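Local coordinates for DNA replication initiator (Cdc21/Cdc54) (Methanothermobacter thermautotrophicus, PDB 1LTL), which is the N-terminal portion of an MCM protein, probably an ATP-driven helicase that binds and unwinds DNA during replication, at residues D216-T226 against N237-L247. Residues are numbered along the deposited sequence; the frame is centred on the assembly and turned at random.
Sequences DIVRVTGTLRT and NFIYGNYTEFL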
loop_
_atom_site.group_PDB
_atom_site.type_symbol
_atom_site.label_atom_id
_atom_site.label_comp_id
_atom_site.label_asym_id
_atom_site.label_seq_id
_atom_site.Cartn_x
_atom_site.Cartn_y
_atom_site.Cartn_z
ATOM N N ASP A 216 -3.253 -20.293 57.781
ATOM C CA ASP A 216 -4.672 -19.976 57.848
ATOM C C ASP A 216 -5.542 -21.001 57.141
ATOM O O ASP A 216 -5.355 -21.291 55.965
ATOM C CB ASP A 216 -4.916 -18.590 57.253
ATOM C CG ASP A 216 -4.206 -17.493 58.026
ATOM O OD1 ASP A 216 -3.125 -17.772 58.597
ATOM O OD2 ASP A 216 -4.715 -16.351 58.053
ATOM N N ILE A 217 -6.486 -21.570 57.868
ATOM C CA ILE A 217 -7.385 -22.521 57.255
ATOM C C ILE A 217 -8.532 -21.689 56.744
ATOM O O ILE A 217 -9.225 -21.051 57.544
ATOM C CB ILE A 217 -7.963 -23.507 58.258
ATOM C CG1 ILE A 217 -6.856 -24.416 58.786
ATOM C CG2 ILE A 217 -9.139 -24.249 57.622
ATOM C CD1 ILE A 217 -5.956 -23.723 59.769
ATOM N N VAL A 218 -8.752 -21.712 55.428
ATOM C CA VAL A 218 -9.813 -20.906 54.822
ATOM C C VAL A 218 -10.740 -21.571 53.825
ATOM O O VAL A 218 -10.550 -22.716 53.426
ATOM C CB VAL A 218 -9.230 -19.698 54.098
ATOM C CG1 VAL A 218 -8.677 -18.715 55.102
ATOM C CG2 VAL A 218 -8.138 -20.154 53.147
ATOM N N ARG A 219 -11.745 -20.798 53.434
ATOM C CA ARG A 219 -12.729 -21.205 52.466
ATOM C C ARG A 219 -12.852 -20.091 51.443
ATOM O O ARG A 219 -13.771 -19.241 51.517
ATOM C CB ARG A 219 -14.080 -21.423 53.104
ATOM C CG ARG A 219 -15.136 -21.888 52.130
ATOM C CD ARG A 219 -16.484 -21.742 52.777
ATOM N NE ARG A 219 -17.421 -22.814 52.450
ATOM C CZ ARG A 219 -17.299 -24.074 52.855
ATOM N NH1 ARG A 219 -16.274 -24.453 53.609
ATOM N NH2 ARG A 219 -18.220 -24.955 52.511
ATOM N N VAL A 220 -11.903 -20.104 50.502
ATOM C CA VAL A 220 -11.814 -19.142 49.408
ATOM C C VAL A 220 -12.998 -19.224 48.463
ATOM O O VAL A 220 -13.282 -20.274 47.928
ATOM C CB VAL A 220 -10.571 -19.400 48.588
ATOM C CG1 VAL A 220 -10.538 -18.449 47.426
ATOM C CG2 VAL A 220 -9.348 -19.256 49.444
ATOM N N THR A 221 -13.690 -18.119 48.266
ATOM C CA THR A 221 -14.814 -18.107 47.340
ATOM C C THR A 221 -14.433 -17.181 46.174
ATOM O O THR A 221 -14.017 -16.036 46.391
ATOM C CB THR A 221 -16.078 -17.534 47.990
ATOM O OG1 THR A 221 -16.469 -18.362 49.087
ATOM C CG2 THR A 221 -17.204 -17.442 46.980
ATOM N N GLY A 222 -14.585 -17.656 44.944
ATOM C CA GLY A 222 -14.239 -16.811 43.826
ATOM C C GLY A 222 -14.496 -17.421 42.471
ATOM O O GLY A 222 -15.011 -18.533 42.360
ATOM N N THR A 223 -14.133 -16.695 41.424
ATOM C CA THR A 223 -14.343 -17.195 40.076
ATOM C C THR A 223 -13.174 -18.057 39.626
ATOM O O THR A 223 -12.012 -17.715 39.849
ATOM C CB THR A 223 -14.498 -16.051 39.105
ATOM O OG1 THR A 223 -15.447 -15.107 39.624
ATOM C CG2 THR A 223 -14.981 -16.567 37.781
ATOM N N LEU A 224 -13.459 -19.197 39.012
ATOM C CA LEU A 224 -12.344 -20.018 38.561
ATOM C C LEU A 224 -11.944 -19.525 37.181
ATOM O O LEU A 224 -12.748 -19.474 36.251
ATOM C CB LEU A 224 -12.721 -21.488 38.517
ATOM C CG LEU A 224 -11.636 -22.486 38.142
ATOM C CD1 LEU A 224 -10.487 -22.620 39.147
ATOM C CD2 LEU A 224 -12.371 -23.782 38.047
ATOM N N ARG A 225 -10.691 -19.134 37.061
ATOM C CA ARG A 225 -10.216 -18.614 35.806
ATOM C C ARG A 225 -9.090 -19.500 35.300
ATOM O O ARG A 225 -8.505 -20.312 36.038
ATOM C CB ARG A 225 -9.707 -17.168 35.993
ATOM C CG ARG A 225 -10.662 -16.145 36.670
ATOM C CD ARG A 225 -11.727 -15.583 35.729
ATOM N NE ARG A 225 -12.319 -14.306 36.179
ATOM C CZ ARG A 225 -11.615 -13.221 36.541
ATOM N NH1 ARG A 225 -10.279 -13.220 36.526
ATOM N NH2 ARG A 225 -12.245 -12.116 36.903
ATOM N N THR A 226 -8.799 -19.377 34.020
ATOM C CA THR A 226 -7.706 -20.158 33.514
ATOM C C THR A 226 -6.789 -19.265 32.694
ATOM O O THR A 226 -7.206 -18.233 32.158
ATOM C CB THR A 226 -8.182 -21.376 32.664
ATOM O OG1 THR A 226 -7.108 -22.320 32.569
ATOM C CG2 THR A 226 -8.578 -20.962 31.255
ATOM N N ASN A 237 -5.360 -23.723 35.925
ATOM C CA ASN A 237 -6.467 -22.999 36.553
ATOM C C ASN A 237 -6.072 -22.305 37.834
ATOM O O ASN A 237 -5.180 -22.756 38.545
ATOM C CB ASN A 237 -7.644 -23.920 36.850
ATOM C CG ASN A 237 -8.179 -24.609 35.614
ATOM O OD1 ASN A 237 -8.105 -24.080 34.504
ATOM N ND2 ASN A 237 -8.753 -25.785 35.806
ATOM N N PHE A 238 -6.728 -21.191 38.127
ATOM C CA PHE A 238 -6.446 -20.470 39.365
ATOM C C PHE A 238 -7.742 -19.852 39.857
ATOM O O PHE A 238 -8.698 -19.714 39.092
ATOM C CB PHE A 238 -5.357 -19.385 39.152
ATOM C CG PHE A 238 -5.821 -18.197 38.347
ATOM C CD1 PHE A 238 -6.481 -17.139 38.956
ATOM C CD2 PHE A 238 -5.682 -18.177 36.966
ATOM C CE1 PHE A 238 -6.994 -16.103 38.206
ATOM C CE2 PHE A 238 -6.200 -17.134 36.218
ATOM C CZ PHE A 238 -6.854 -16.103 36.840
ATOM N N ILE A 239 -7.798 -19.501 41.132
ATOM C CA ILE A 239 -9.017 -18.876 41.623
ATOM C C ILE A 239 -8.842 -17.390 41.830
ATOM O O ILE A 239 -7.870 -16.935 42.442
ATOM C CB ILE A 239 -9.501 -19.432 42.972
ATOM C CG1 ILE A 239 -9.800 -20.928 42.870
ATOM C CG2 ILE A 239 -10.743 -18.682 43.397
ATOM C CD1 ILE A 239 -9.757 -21.621 44.204
ATOM N N TYR A 240 -9.802 -16.642 41.304
ATOM C CA TYR A 240 -9.830 -15.195 41.445
ATOM C C TYR A 240 -10.737 -14.986 42.653
ATOM O O TYR A 240 -11.970 -15.077 42.561
ATOM C CB TYR A 240 -10.432 -14.546 40.197
ATOM C CG TYR A 240 -10.412 -13.045 40.260
ATOM C CD1 TYR A 240 -9.216 -12.368 40.481
ATOM C CD2 TYR A 240 -11.591 -12.302 40.210
ATOM C CE1 TYR A 240 -9.182 -10.997 40.675
ATOM C CE2 TYR A 240 -11.575 -10.917 40.400
ATOM C CZ TYR A 240 -10.358 -10.272 40.642
ATOM O OH TYR A 240 -10.283 -8.908 40.902
ATOM N N GLY A 241 -10.101 -14.722 43.787
ATOM C CA GLY A 241 -10.809 -14.537 45.038
ATOM C C GLY A 241 -11.827 -13.424 45.092
ATOM O O GLY A 241 -11.564 -12.314 44.634
ATOM N N ASN A 242 -12.998 -13.729 45.647
ATOM C CA ASN A 242 -14.057 -12.749 45.807
ATOM C C ASN A 242 -14.292 -12.511 47.273
ATOM O O ASN A 242 -14.373 -11.381 47.720
ATOM C CB ASN A 242 -15.374 -13.225 45.231
ATOM C CG ASN A 242 -16.517 -12.275 45.567
ATOM O OD1 ASN A 242 -16.894 -11.417 44.762
ATOM N ND2 ASN A 242 -17.058 -12.411 46.770
ATOM N N TYR A 243 -14.422 -13.593 48.020
ATOM C CA TYR A 243 -14.686 -13.486 49.439
ATOM C C TYR A 243 -13.892 -14.542 50.179
ATOM O O TYR A 243 -13.714 -15.653 49.689
ATOM C CB TYR A 243 -16.203 -13.651 49.687
ATOM C CG TYR A 243 -16.615 -13.680 51.146
ATOM C CD1 TYR A 243 -16.365 -12.590 51.984
ATOM C CD2 TYR A 243 -17.180 -14.826 51.708
ATOM C CE1 TYR A 243 -16.654 -12.645 53.348
ATOM C CE2 TYR A 243 -17.473 -14.892 53.073
ATOM C CZ TYR A 243 -17.202 -13.800 53.890
ATOM O OH TYR A 243 -17.419 -13.868 55.255
ATOM N N THR A 244 -13.395 -14.178 51.352
ATOM C CA THR A 244 -12.630 -15.099 52.163
ATOM C C THR A 244 -13.259 -15.242 53.531
ATOM O O THR A 244 -13.850 -14.300 54.065
ATOM C CB THR A 244 -11.182 -14.638 52.324
ATOM O OG1 THR A 244 -10.405 -15.154 51.243
ATOM C CG2 THR A 244 -10.602 -15.129 53.636
ATOM N N GLU A 245 -13.116 -16.433 54.095
ATOM C CA GLU A 245 -13.676 -16.757 55.395
ATOM C C GLU A 245 -12.825 -17.827 56.067
ATOM O O GLU A 245 -12.267 -18.704 55.408
ATOM C CB GLU A 245 -15.097 -17.278 55.203
ATOM C CG GLU A 245 -15.826 -17.627 56.485
ATOM C CD GLU A 245 -17.126 -18.399 56.228
ATOM O OE1 GLU A 245 -17.966 -17.921 55.422
ATOM O OE2 GLU A 245 -17.316 -19.479 56.845
ATOM N N PHE A 246 -12.720 -17.762 57.384
ATOM C CA PHE A 246 -11.942 -18.766 58.074
ATOM C C PHE A 246 -12.835 -19.908 58.541
ATOM O O PHE A 246 -14.045 -19.743 58.714
ATOM C CB PHE A 246 -11.210 -18.148 59.248
ATOM C CG PHE A 246 -10.223 -17.102 58.851
ATOM C CD1 PHE A 246 -10.633 -15.802 58.594
ATOM C CD2 PHE A 246 -8.875 -17.414 58.742
ATOM C CE1 PHE A 246 -9.708 -14.827 58.236
ATOM C CE2 PHE A 246 -7.944 -16.447 58.384
ATOM C CZ PHE A 246 -8.358 -15.152 58.132
ATOM N N LEU A 247 -12.231 -21.074 58.727
ATOM C CA LEU A 247 -12.969 -22.244 59.162
ATOM C C LEU A 247 -12.584 -22.608 60.585
ATOM O O LEU A 247 -13.480 -23.046 61.349
ATOM C CB LEU A 247 -12.683 -23.419 58.227
ATOM C CG LEU A 247 -13.085 -23.244 56.761
ATOM C CD1 LEU A 247 -12.726 -24.507 56.001
ATOM C CD2 LEU A 247 -14.577 -22.954 56.640
#
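I239 meets both V220 and L224 at the apolar centre of this antiparallel hairpin. Its CG2 lies 4.0 Å from V220 CG1, and its CG1 lies 4.1 Å from L224 CD1. Between these two contacts G222 pairs with G241, and neither residue brings a side chain. A classic beta bulge follows: N242 N and Y243 N both donate to T221 O, so one carbonyl takes two bonds and the register shifts by one residue. On the sheet face of F238 and Y240, the F238 ring crosses R225 obliquely, its plane 86° from the guanidinium, and CZ touches R225 CB. CG of F238 sits between its backbone N and carbonyl carbon (chi1 71°), which turns the ring toward the partner strand. The R225 guanidinium lies flat on the Y240 ring, centres 4.4 Å apart and planes at 13°, a cation-pi stack. A serine in place of F238 would probably leave a gap beside the R225 aliphatic chain and let the arginine shift on Y240. At the polar edge, T226 OG1 comes close to N237 OD1, but it also bonds to K236 O. Y240 OH bonds to E205, and R219 forms a salt bridge with D117. The hairpin is probably part of the OB domain. Strand 217-229 also pairs with strand 113-137, and strand 234-243 runs parallel to strand 199-205, where F238 packs on T201 and V203. Helix 66-77 reaches T223 and N242.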